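Local coordinates for Lin0012 protein (Listeria innocua, PDB 3K17) that probably phosphorylates phosphomevalonate with ATP in the mevalonate route to isoprenoids, as a kinase of the GHMP family, at residues N291-S295 / L296-L300. Sequence-based numbering, arbitrary orientation.
Sequences NIETS and LLKEL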
loop_
_atom_site.group_PDB
_atom_site.type_symbol
_atom_site.label_atom_id
_atom_site.label_comp_id
_atom_site.label_asym_id
_atom_site.label_seq_id
_atom_site.Cartn_x
_atom_site.Cartn_y
_atom_site.Cartn_z
ATOM N N ASN A 291 -2.329 1.543 37.534
ATOM C CA ASN A 291 -3.274 2.258 38.376
ATOM C C ASN A 291 -4.668 1.632 38.355
ATOM O O ASN A 291 -5.605 2.201 37.789
ATOM C CB ASN A 291 -3.336 3.722 37.934
ATOM C CG ASN A 291 -4.287 4.545 38.773
ATOM O OD1 ASN A 291 -4.343 4.397 39.994
ATOM N ND2 ASN A 291 -5.035 5.432 38.124
ATOM N N ILE A 292 -4.802 0.457 38.971
ATOM C CA ILE A 292 -6.091 -0.228 39.020
ATOM C C ILE A 292 -7.044 0.547 39.919
ATOM O O ILE A 292 -8.119 0.967 39.490
ATOM C CB ILE A 292 -5.950 -1.667 39.555
ATOM C CG1 ILE A 292 -5.054 -2.483 38.618
ATOM C CG2 ILE A 292 -7.325 -2.312 39.676
ATOM C CD1 ILE A 292 -4.801 -3.897 39.084
ATOM N N GLU A 293 -6.656 0.738 41.171
ATOM C CA GLU A 293 -7.501 1.495 42.074
ATOM C C GLU A 293 -7.113 2.970 42.001
ATOM O O GLU A 293 -6.119 3.393 42.588
ATOM C CB GLU A 293 -7.357 0.983 43.505
ATOM C CG GLU A 293 -8.275 1.687 44.490
ATOM C CD GLU A 293 -8.319 0.996 45.830
ATOM O OE1 GLU A 293 -8.924 -0.095 45.918
ATOM O OE2 GLU A 293 -7.739 1.537 46.795
ATOM N N THR A 294 -7.896 3.741 41.254
ATOM C CA THR A 294 -7.643 5.167 41.107
ATOM C C THR A 294 -7.943 5.854 42.429
ATOM O O THR A 294 -8.425 5.224 43.370
ATOM C CB THR A 294 -8.546 5.795 40.034
ATOM O OG1 THR A 294 -9.917 5.596 40.390
ATOM C CG2 THR A 294 -8.287 5.166 38.677
ATOM N N SER A 295 -7.658 7.149 42.496
ATOM C CA SER A 295 -7.912 7.908 43.709
ATOM C C SER A 295 -9.399 7.929 44.015
ATOM O O SER A 295 -9.801 7.839 45.171
ATOM C CB SER A 295 -7.408 9.344 43.557
ATOM O OG SER A 295 -6.010 9.360 43.340
ATOM N N LEU A 296 -10.217 8.051 42.976
ATOM C CA LEU A 296 -11.658 8.091 43.169
ATOM C C LEU A 296 -12.183 6.720 43.593
ATOM O O LEU A 296 -13.088 6.620 44.420
ATOM C CB LEU A 296 -12.348 8.562 41.888
ATOM C CG LEU A 296 -13.791 9.045 42.033
ATOM C CD1 LEU A 296 -13.919 10.005 43.213
ATOM C CD2 LEU A 296 -14.215 9.724 40.736
ATOM N N LEU A 297 -11.607 5.661 43.033
ATOM C CA LEU A 297 -12.032 4.319 43.395
ATOM C C LEU A 297 -11.609 4.031 44.832
ATOM O O LEU A 297 -12.305 3.327 45.562
ATOM C CB LEU A 297 -11.438 3.290 42.429
ATOM C CG LEU A 297 -12.186 3.219 41.092
ATOM C CD1 LEU A 297 -11.410 2.390 40.076
ATOM C CD2 LEU A 297 -13.565 2.631 41.337
ATOM N N LYS A 298 -10.475 4.590 45.241
ATOM C CA LYS A 298 -9.995 4.398 46.604
ATOM C C LYS A 298 -11.002 5.014 47.570
ATOM O O LYS A 298 -11.412 4.384 48.546
ATOM C CB LYS A 298 -8.632 5.070 46.801
ATOM C CG LYS A 298 -8.097 4.958 48.232
ATOM C CD LYS A 298 -6.775 5.692 48.396
ATOM C CE LYS A 298 -6.103 5.335 49.718
ATOM N NZ LYS A 298 -6.951 5.646 50.906
ATOM N N GLU A 299 -11.396 6.255 47.294
ATOM C CA GLU A 299 -12.365 6.941 48.141
ATOM C C GLU A 299 -13.688 6.195 48.132
ATOM O O GLU A 299 -14.373 6.112 49.145
ATOM C CB GLU A 299 -12.585 8.376 47.654
ATOM C CG GLU A 299 -11.363 9.257 47.777
ATOM C CD GLU A 299 -10.790 9.233 49.179
ATOM O OE1 GLU A 299 -11.556 9.489 50.135
ATOM O OE2 GLU A 299 -9.580 8.958 49.328
ATOM N N LEU A 300 -14.048 5.649 46.978
ATOM C CA LEU A 300 -15.293 4.912 46.863
ATOM C C LEU A 300 -15.282 3.692 47.788
ATOM O O LEU A 300 -16.214 3.483 48.567
ATOM C CB LEU A 300 -15.507 4.495 45.402
ATOM C CG LEU A 300 -16.760 3.694 45.043
ATOM C CD1 LEU A 300 -17.083 3.889 43.567
ATOM C CD2 LEU A 300 -16.543 2.222 45.362
#
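Thr294 caps the amino end of helix 295-306 by turning its hydroxyl onto the backbone of Leu297, a local contact made where the loop after helix 267-288 runs into the next helix. Leu297 N donates to Thr294 OG1 over 3.1 Å, with an N-H...O angle of 155°. With chi1 at 59°, OG1 sits between the backbone nitrogen and the carbonyl carbon of its own residue, and from there it faces the first turn. The same oxygen rests against the aliphatic part of Leu297, 3.4 Å from Leu297 CG, so that Leu297 meets the hydroxyl with both its N-H and its side chain. Leu297 CD1 reaches back to the carbonyl of the loop, 3.6 Å from Ile292 O, and the side chains of Ile292 and Leu297, both buried, also touch Ser313 of strand 310-313.

Regular helical bonding starts at the cap residue itself: Lys298 N binds Thr294 O at 2.8 Å, and Glu299 N follows with Ser295 O at 3.1 Å. Glu293, just before the cap, lays its side chain over the first turn. Its CG is anti to the backbone nitrogen (chi1 -177°), and the extended chain brings OE2 to 3.6 Å from Lys298 CB, against the start of the lysine's aliphatic chain. The charged ends stay apart, Lys298 NZ 5.9 Å from Glu293 OE2, and the amine forms a salt bridge with Asp302, one turn on. The carboxylate instead joins the preceding helix, with OE1 in a salt bridge to Arg278 and OE2 hydrogen-bonded to Gln282, tying the residue before the N-cap to helix 267-288. This is a threonine N-cap, here opening a helix in the C-terminal domain of a GHMP kinase fold.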